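Local coordinates for protein putative acetyltransferase (Staphylococcus aureus subsp. aureus Mu50, PDB 3H4Q) that probably transfers an acetyl group from acetyl-coenzyme A to an acceptor not yet identified, as a member of the GNAT family of acetyltransferases, at residues Q31-V36 with E59-D64; N126-V131 with E138-D143. All coordinates share one frame; numbering follows the deposited sequence.

After edge strand 21-23 the chain forms helix 29-42, and contact 1 closes where segment 59-64, on helix 57-66, returns to 31-36 after 22 residues, part of which is not modelled. The chain then builds strands 70-75, 78-86 and 106-112. Contact 2 follows in series and closes a much shorter loop, with six residues separating segments 126-131 and 138-143. The two neither cross nor touch: the centres of contact 1 and contact 2 lie about 20 Å apart, on opposite sides of the chain's centre. Strand 78-86 relates them, because Phe82 and Val84 meet side chains of contact 1 whereas Ile83 and Val85 meet Val128 of contact 2, consistent with helices packed on opposite faces of the GNAT sheet.

Contact 1: Q31-V36 with E59-D64; sequences QILNLV and EHFEED
Ile32, Leu33 and Val36 all converge on the ring of Phe61, the one residue of 59-64 that reaches across. Phe61 CG lies anti to its carbonyl carbon (chi1 -78°), which carries the ring into the space between segments whose axes come no closer than 11.6 Å. Ile32 meets the ring squarely: its CG2 sits 4.0 Å from the Phe61 ring centroid and 7° off the normal, a CH-pi contact over one face. That branch is the one anti to the Ile32 backbone N, while CG1 stands beside the N. The other two methyls come obliquely, Leu33 CD2 at 3.8 Å from Phe61 CD2 and Val36 CG2 at 3.7 Å from Phe61 CZ, with Val36 arriving from the direction opposite to the phenylalanine. The pairing belongs to the two N-terminal helices of the GNAT fold; the N-to-C directions of the two segments make 131°, nearer antiparallel than parallel. No hydrogen bond spans them, and the 147 Å² buried is apolar. Phe82 of strand 78-86 also meets the Phe61 ring with the two planes nearly perpendicular, and Leu70 of strand 70-75 touches both Ile32 and Phe61.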
ATOM      1  N   GLN A  31       6.098  -3.898 -15.249  1.00 42.89           N
ATOM      2  CA  GLN A  31       4.806  -3.232 -15.172  1.00 44.06           C
ATOM      3  C   GLN A  31       4.700  -2.437 -13.872  1.00 45.19           C
ATOM      4  O   GLN A  31       4.231  -1.304 -13.868  1.00 45.50           O
ATOM      5  CB  GLN A  31       3.649  -4.223 -15.341  1.00 42.13           C
ATOM      6  CG  GLN A  31       3.559  -4.764 -16.772  1.00 45.72           C
ATOM      7  CD  GLN A  31       2.213  -5.398 -17.094  1.00 45.95           C
ATOM      8  OE1 GLN A  31       1.175  -4.721 -17.135  1.00 46.90           O
ATOM      9  NE2 GLN A  31       2.229  -6.695 -17.364  1.00 49.42           N
ATOM     10  N   ILE A  32       5.174  -3.017 -12.779  1.00 46.03           N
ATOM     11  CA  ILE A  32       5.158  -2.318 -11.497  1.00 45.60           C
ATOM     12  C   ILE A  32       5.918  -0.985 -11.624  1.00 44.81           C
ATOM     13  O   ILE A  32       5.403   0.075 -11.258  1.00 40.26           O
ATOM     14  CB  ILE A  32       5.785  -3.174 -10.392  1.00 44.82           C
ATOM     15  CG1 ILE A  32       4.863  -4.368 -10.076  1.00 47.61           C
ATOM     16  CG2 ILE A  32       5.994  -2.327  -9.155  1.00 42.86           C
ATOM     17  CD1 ILE A  32       5.489  -5.441  -9.160  1.00 45.33           C
ATOM     18  N   LEU A  33       7.127  -1.044 -12.185  1.00 43.96           N
ATOM     19  CA  LEU A  33       7.924   0.160 -12.368  1.00 43.77           C
ATOM     20  C   LEU A  33       7.230   1.187 -13.259  1.00 43.72           C
ATOM     21  O   LEU A  33       7.232   2.375 -12.945  1.00 45.32           O
ATOM     22  CB  LEU A  33       9.309  -0.173 -12.912  1.00 42.42           C
ATOM     23  CG  LEU A  33      10.219  -0.895 -11.925  1.00 42.87           C
ATOM     24  CD1 LEU A  33      11.536  -1.284 -12.585  1.00 44.06           C
ATOM     25  CD2 LEU A  33      10.475  -0.015 -10.714  1.00 44.84           C
ATOM     26  N   ASN A  34       6.619   0.739 -14.350  1.00 41.90           N
ATOM     27  CA  ASN A  34       5.931   1.661 -15.246  1.00 40.65           C
ATOM     28  C   ASN A  34       4.723   2.327 -14.559  1.00 40.36           C
ATOM     29  O   ASN A  34       4.368   3.435 -14.895  1.00 39.29           O
ATOM     30  CB  ASN A  34       5.514   0.947 -16.515  1.00 40.04           C
ATOM     31  CG  ASN A  34       4.881   1.866 -17.520  1.00 34.42           C
ATOM     32  OD1 ASN A  34       5.550   2.647 -18.183  1.00 45.25           O
ATOM     33  ND2 ASN A  34       3.579   1.741 -17.675  1.00 33.53           N
ATOM     34  N   LEU A  35       4.096   1.661 -13.596  1.00 42.04           N
ATOM     35  CA  LEU A  35       2.997   2.293 -12.847  1.00 42.96           C
ATOM     36  C   LEU A  35       3.546   3.413 -11.947  1.00 45.76           C
ATOM     37  O   LEU A  35       2.932   4.473 -11.818  1.00 44.01           O
ATOM     38  CB  LEU A  35       2.208   1.284 -12.013  1.00 38.61           C
ATOM     39  CG  LEU A  35       1.334   0.309 -12.805  1.00 39.69           C
ATOM     40  CD1 LEU A  35       0.619  -0.657 -11.855  1.00 45.25           C
ATOM     41  CD2 LEU A  35       0.318   0.995 -13.706  1.00 39.54           C
ATOM     42  N   VAL A  36       4.700   3.161 -11.333  1.00 49.11           N
ATOM     43  CA  VAL A  36       5.361   4.163 -10.512  1.00 50.76           C
ATOM     44  C   VAL A  36       5.695   5.386 -11.360  1.00 52.00           C
ATOM     45  O   VAL A  36       5.307   6.496 -11.011  1.00 53.76           O
ATOM     46  CB  VAL A  36       6.649   3.630  -9.857  1.00 50.56           C
ATOM     47  CG1 VAL A  36       7.429   4.772  -9.229  1.00 49.12           C
ATOM     48  CG2 VAL A  36       6.319   2.563  -8.828  1.00 51.10           C
ATOM     49  N   GLU A  59      15.505  -1.986  -6.286  1.00 61.45           N
ATOM     50  CA  GLU A  59      16.069  -2.856  -5.254  1.00 58.25           C
ATOM     51  C   GLU A  59      15.047  -3.153  -4.140  1.00 58.15           C
ATOM     52  O   GLU A  59      14.924  -4.304  -3.722  1.00 58.32           O
ATOM     53  CB  GLU A  59      17.329  -2.226  -4.656  1.00 56.41           C
ATOM     54  N   HIS A  60      14.308  -2.139  -3.678  1.00 56.59           N
ATOM     55  CA  HIS A  60      13.326  -2.341  -2.615  0.50 56.69           C
ATOM     56  C   HIS A  60      12.104  -3.136  -3.107  1.00 56.02           C
ATOM     57  O   HIS A  60      11.496  -3.863  -2.317  1.00 56.28           O
ATOM     58  CB  HIS A  60      12.885  -0.999  -2.004  0.50 57.63           C
ATOM     59  CG  HIS A  60      12.215  -1.135  -0.668  0.50 60.38           C
ATOM     60  ND1 HIS A  60      10.856  -1.326  -0.529  0.50 62.33           N
ATOM     61  CD2 HIS A  60      12.721  -1.110   0.588  0.50 61.49           C
ATOM     62  CE1 HIS A  60      10.555  -1.413   0.756  0.50 64.72           C
ATOM     63  NE2 HIS A  60      11.671  -1.286   1.455  0.50 62.39           N
ATOM     64  N   PHE A  61      11.729  -2.987  -4.392  1.00 54.08           N
ATOM     65  CA  PHE A  61      10.579  -3.741  -4.945  1.00 54.14           C
ATOM     66  C   PHE A  61      10.952  -5.205  -5.063  1.00 52.19           C
ATOM     67  O   PHE A  61      10.143  -6.071  -4.757  1.00 49.70           O
ATOM     68  CB  PHE A  61      10.095  -3.278  -6.334  1.00 53.71           C
ATOM     69  CG  PHE A  61       9.259  -2.038  -6.320  1.00 51.47           C
ATOM     70  CD1 PHE A  61       8.096  -1.988  -5.599  1.00 51.33           C
ATOM     71  CD2 PHE A  61       9.610  -0.935  -7.090  1.00 55.31           C
ATOM     72  CE1 PHE A  61       7.331  -0.844  -5.581  1.00 53.96           C
ATOM     73  CE2 PHE A  61       8.845   0.209  -7.085  1.00 51.89           C
ATOM     74  CZ  PHE A  61       7.697   0.255  -6.335  1.00 54.72           C
ATOM     75  N   GLU A  62      12.161  -5.472  -5.542  1.00 51.59           N
ATOM     76  CA  GLU A  62      12.645  -6.845  -5.645  1.00 53.74           C
ATOM     77  C   GLU A  62      12.582  -7.531  -4.284  1.00 53.87           C
ATOM     78  O   GLU A  62      12.197  -8.690  -4.189  1.00 54.14           O
ATOM     79  CB  GLU A  62      14.072  -6.878  -6.189  1.00 52.92           C
ATOM     80  CG  GLU A  62      14.141  -6.557  -7.681  1.00 59.19           C
ATOM     81  CD  GLU A  62      15.561  -6.443  -8.225  1.00 57.05           C
ATOM     82  OE1 GLU A  62      16.512  -6.281  -7.434  1.00 72.13           O
ATOM     83  OE2 GLU A  62      15.727  -6.508  -9.464  1.00 65.76           O
ATOM     84  N   GLU A  63      12.961  -6.807  -3.237  1.00 54.23           N
ATOM     85  CA  GLU A  63      12.920  -7.335  -1.880  1.00 54.53           C
ATOM     86  C   GLU A  63      11.496  -7.598  -1.433  1.00 51.76           C
ATOM     87  O   GLU A  63      11.229  -8.634  -0.845  1.00 51.72           O
ATOM     88  CB  GLU A  63      13.609  -6.391  -0.898  1.00 53.98           C
ATOM     89  CG  GLU A  63      15.118  -6.404  -1.026  1.00 56.07           C
ATOM     90  CD  GLU A  63      15.782  -5.365  -0.146  1.00 57.95           C
ATOM     91  OE1 GLU A  63      15.066  -4.692   0.634  1.00 65.41           O
ATOM     92  OE2 GLU A  63      17.021  -5.222  -0.239  1.00 61.75           O
ATOM     93  N   ASP A  64      10.587  -6.676  -1.724  1.00 49.46           N
ATOM     94  CA  ASP A  64       9.190  -6.863  -1.350  1.00 49.94           C
ATOM     95  C   ASP A  64       8.613  -8.121  -2.005  1.00 50.53           C
ATOM     96  O   ASP A  64       7.871  -8.879  -1.378  1.00 53.05           O
ATOM     97  CB  ASP A  64       8.341  -5.654  -1.734  1.00 48.32           C
ATOM     98  CG  ASP A  64       8.655  -4.402  -0.912  1.00 53.34           C
ATOM     99  OD1 ASP A  64       9.177  -4.513   0.223  1.00 53.08           O
ATOM    100  OD2 ASP A  64       8.354  -3.286  -1.412  1.00 63.14           O
TER

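Contact 2: N126-V131 with E138-D143; sequences NYVIDV and EVILTD
Val128 and Ile129 meet Ile140 without any flat group between them: no ring, amide or carboxylate of either segment has a face or edge in this contact. Of the aromatic groups nearby, Phe158 touches Ile129, whereas the ring of Tyr127 takes no part and packs edge-to-face with Tyr71 instead. The contact itself is purely aliphatic and small, 95 Å² with both sides summed, and Ile140 supplies 53 Å² of it. Its methyl CD1 does the touching. Ile140 CG1 is anti to the backbone N; both torsions being extended (chi1 -180°, chi2 174°), the chain stands out from the strand and CD1 reaches the helix. There CD1 of Ile140 lies 4.1 Å from Ile129 CG1 and 4.4 Å from Val128 CG1. The two isoleucines cross at about a right angle, and Ile129 presents CG1, a methylene, to the methyl. On Val128 the CG1 branch alone makes the approach, since CG2 is 6.7 Å from the same Ile140 CD1. The closest CA pair, Ile129 and Ile140, is 7.7 Å apart, a separation bridged by side chains with no hydrogen bond across. All three residues are buried. Helix 120-134 is the connection of a beta-alpha-beta unit whose parallel strands are 106-112 and 139-143, and the contact packs that helix onto its second strand. Strand 139-143 is flanked by 106-112, from which Ile108 touches Ile140, and by antiparallel strand 181-185, while Val128 extends the helix packing to Ile83 and Val85 of strand 78-86.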
ATOM      1  N   ASN A 126      -8.690  -2.563  -0.117  1.00 56.48           N
ATOM      2  CA  ASN A 126      -9.751  -3.280   0.495  1.00 56.11           C
ATOM      3  C   ASN A 126      -9.446  -4.748   0.668  1.00 56.33           C
ATOM      4  O   ASN A 126      -9.872  -5.359   1.649  1.00 61.39           O
ATOM      5  CB  ASN A 126     -10.985  -3.085  -0.363  1.00 56.75           C
ATOM      6  CG  ASN A 126     -12.200  -3.548   0.302  1.00 55.80           C
ATOM      7  OD1 ASN A 126     -12.856  -2.783   0.997  1.00 53.55           O
ATOM      8  ND2 ASN A 126     -12.490  -4.823   0.168  1.00 64.83           N
ATOM      9  N   TYR A 127      -8.747  -5.338  -0.294  1.00 53.51           N
ATOM     10  CA  TYR A 127      -8.409  -6.753  -0.210  1.00 49.13           C
ATOM     11  C   TYR A 127      -7.443  -6.962   0.961  1.00 50.31           C
ATOM     12  O   TYR A 127      -7.628  -7.879   1.750  1.00 50.40           O
ATOM     13  CB  TYR A 127      -7.814  -7.230  -1.527  1.00 48.30           C
ATOM     14  CG  TYR A 127      -7.217  -8.608  -1.488  1.00 43.50           C
ATOM     15  CD1 TYR A 127      -5.943  -8.813  -0.980  1.00 46.47           C
ATOM     16  CD2 TYR A 127      -7.899  -9.698  -1.981  1.00 44.92           C
ATOM     17  CE1 TYR A 127      -5.379 -10.075  -0.940  1.00 46.59           C
ATOM     18  CE2 TYR A 127      -7.339 -10.981  -1.942  1.00 44.42           C
ATOM     19  CZ  TYR A 127      -6.081 -11.152  -1.409  1.00 46.66           C
ATOM     20  OH  TYR A 127      -5.513 -12.396  -1.338  1.00 45.61           O
ATOM     21  N   VAL A 128      -6.430  -6.097   1.071  1.00 50.78           N
ATOM     22  CA  VAL A 128      -5.451  -6.180   2.146  1.00 50.83           C
ATOM     23  C   VAL A 128      -6.066  -5.982   3.536  1.00 52.72           C
ATOM     24  O   VAL A 128      -5.676  -6.672   4.489  1.00 54.47           O
ATOM     25  CB  VAL A 128      -4.330  -5.177   1.950  1.00 49.03           C
ATOM     26  CG1 VAL A 128      -3.508  -5.056   3.214  1.00 49.22           C
ATOM     27  CG2 VAL A 128      -3.451  -5.581   0.778  1.00 50.96           C
ATOM     28  N   ILE A 129      -7.013  -5.053   3.661  1.00 53.82           N
ATOM     29  CA  ILE A 129      -7.671  -4.798   4.954  1.00 53.50           C
ATOM     30  C   ILE A 129      -8.413  -6.067   5.363  1.00 54.26           C
ATOM     31  O   ILE A 129      -8.337  -6.477   6.512  1.00 55.35           O
ATOM     32  CB  ILE A 129      -8.638  -3.569   4.909  1.00 54.66           C
ATOM     33  CG1 ILE A 129      -7.849  -2.260   4.847  1.00 51.13           C
ATOM     34  CG2 ILE A 129      -9.517  -3.525   6.147  1.00 52.49           C
ATOM     35  CD1 ILE A 129      -8.711  -1.015   4.450  1.00 52.38           C
ATOM     36  N   ASP A 130      -9.102  -6.706   4.418  1.00 54.41           N
ATOM     37  CA  ASP A 130      -9.796  -7.961   4.708  1.00 53.61           C
ATOM     38  C   ASP A 130      -8.862  -9.094   5.133  1.00 52.87           C
ATOM     39  O   ASP A 130      -9.228  -9.906   5.979  1.00 55.71           O
ATOM     40  CB  ASP A 130     -10.575  -8.460   3.500  1.00 53.04           C
ATOM     41  CG  ASP A 130     -11.867  -7.745   3.297  1.00 60.66           C
ATOM     42  OD1 ASP A 130     -12.068  -6.637   3.856  1.00 68.49           O
ATOM     43  OD2 ASP A 130     -12.698  -8.318   2.559  1.00 69.29           O
ATOM     44  N   VAL A 131      -7.681  -9.181   4.530  1.00 51.29           N
ATOM     45  CA  VAL A 131      -6.750 -10.250   4.887  1.00 49.45           C
ATOM     46  C   VAL A 131      -6.231 -10.015   6.306  1.00 48.96           C
ATOM     47  O   VAL A 131      -6.271 -10.937   7.144  1.00 47.58           O
ATOM     48  CB  VAL A 131      -5.604 -10.363   3.896  1.00 48.02           C
ATOM     49  CG1 VAL A 131      -4.560 -11.318   4.417  1.00 53.25           C
ATOM     50  CG2 VAL A 131      -6.130 -10.821   2.549  1.00 45.23           C
ATOM     51  N   GLU A 138      -5.644  -6.022  14.756  1.00 52.17           N
ATOM     52  CA  GLU A 138      -6.503  -4.980  15.320  1.00 53.82           C
ATOM     53  C   GLU A 138      -6.199  -3.596  14.748  1.00 55.94           C
ATOM     54  O   GLU A 138      -7.095  -2.739  14.656  1.00 56.27           O
ATOM     55  CB  GLU A 138      -6.364  -4.938  16.840  1.00 52.55           C
ATOM     56  N   VAL A 139      -4.946  -3.379  14.361  1.00 56.52           N
ATOM     57  CA  VAL A 139      -4.525  -2.089  13.867  1.00 57.76           C
ATOM     58  C   VAL A 139      -3.730  -2.216  12.575  1.00 58.32           C
ATOM     59  O   VAL A 139      -2.852  -3.063  12.457  1.00 57.26           O
ATOM     60  CB  VAL A 139      -3.701  -1.322  14.941  1.00 57.30           C
ATOM     61  CG1 VAL A 139      -2.580  -2.173  15.470  1.00 60.28           C
ATOM     62  CG2 VAL A 139      -3.153  -0.024  14.377  1.00 58.16           C
ATOM     63  N   ILE A 140      -4.072  -1.379  11.602  1.00 59.29           N
ATOM     64  CA  ILE A 140      -3.343  -1.316  10.344  1.00 62.76           C
ATOM     65  C   ILE A 140      -2.885   0.144  10.227  1.00 61.69           C
ATOM     66  O   ILE A 140      -3.679   1.063  10.454  1.00 62.90           O
ATOM     67  CB  ILE A 140      -4.193  -1.861   9.146  1.00 62.06           C
ATOM     68  CG1 ILE A 140      -3.433  -1.802   7.845  1.00 68.23           C
ATOM     69  CG2 ILE A 140      -5.468  -1.095   8.942  1.00 68.92           C
ATOM     70  CD1 ILE A 140      -4.229  -2.480   6.712  1.00 65.98           C
ATOM     71  N   LEU A 141      -1.594   0.368   9.992  1.00 60.27           N
ATOM     72  CA  LEU A 141      -1.095   1.735   9.852  1.00 59.23           C
ATOM     73  C   LEU A 141      -0.485   2.086   8.488  1.00 58.61           C
ATOM     74  O   LEU A 141      -0.293   1.224   7.619  1.00 58.87           O
ATOM     75  CB  LEU A 141      -0.280   2.180  11.071  1.00 59.83           C
ATOM     76  CG  LEU A 141       0.520   1.286  12.018  1.00 61.33           C
ATOM     77  CD1 LEU A 141       2.002   1.401  11.808  1.00 65.56           C
ATOM     78  CD2 LEU A 141       0.245   1.754  13.419  1.00 55.78           C
ATOM     79  N   THR A 142      -0.293   3.378   8.260  1.00 55.22           N
ATOM     80  CA  THR A 142       0.230   3.840   6.990  1.00 51.74           C
ATOM     81  C   THR A 142       0.588   5.301   7.132  1.00 50.18           C
ATOM     82  O   THR A 142       0.579   5.830   8.233  1.00 51.08           O
ATOM     83  CB  THR A 142      -0.792   3.636   5.850  1.00 52.46           C
ATOM     84  OG1 THR A 142      -0.181   3.944   4.586  1.00 53.16           O
ATOM     85  CG2 THR A 142      -2.046   4.478   6.065  1.00 45.73           C
ATOM     86  N   ASP A 143       0.930   5.951   6.030  1.00 48.29           N
ATOM     87  CA  ASP A 143       1.298   7.349   6.079  1.00 48.76           C
ATOM     88  C   ASP A 143       1.063   8.009   4.728  1.00 47.24           C
ATOM     89  O   ASP A 143       0.901   7.326   3.708  1.00 46.27           O
ATOM     90  CB  ASP A 143       2.749   7.508   6.565  1.00 50.11           C
ATOM     91  CG  ASP A 143       3.755   6.858   5.639  1.00 50.52           C
ATOM     92  OD1 ASP A 143       4.028   7.447   4.576  1.00 54.25           O
ATOM     93  OD2 ASP A 143       4.311   5.793   6.000  1.00 60.42           O
TER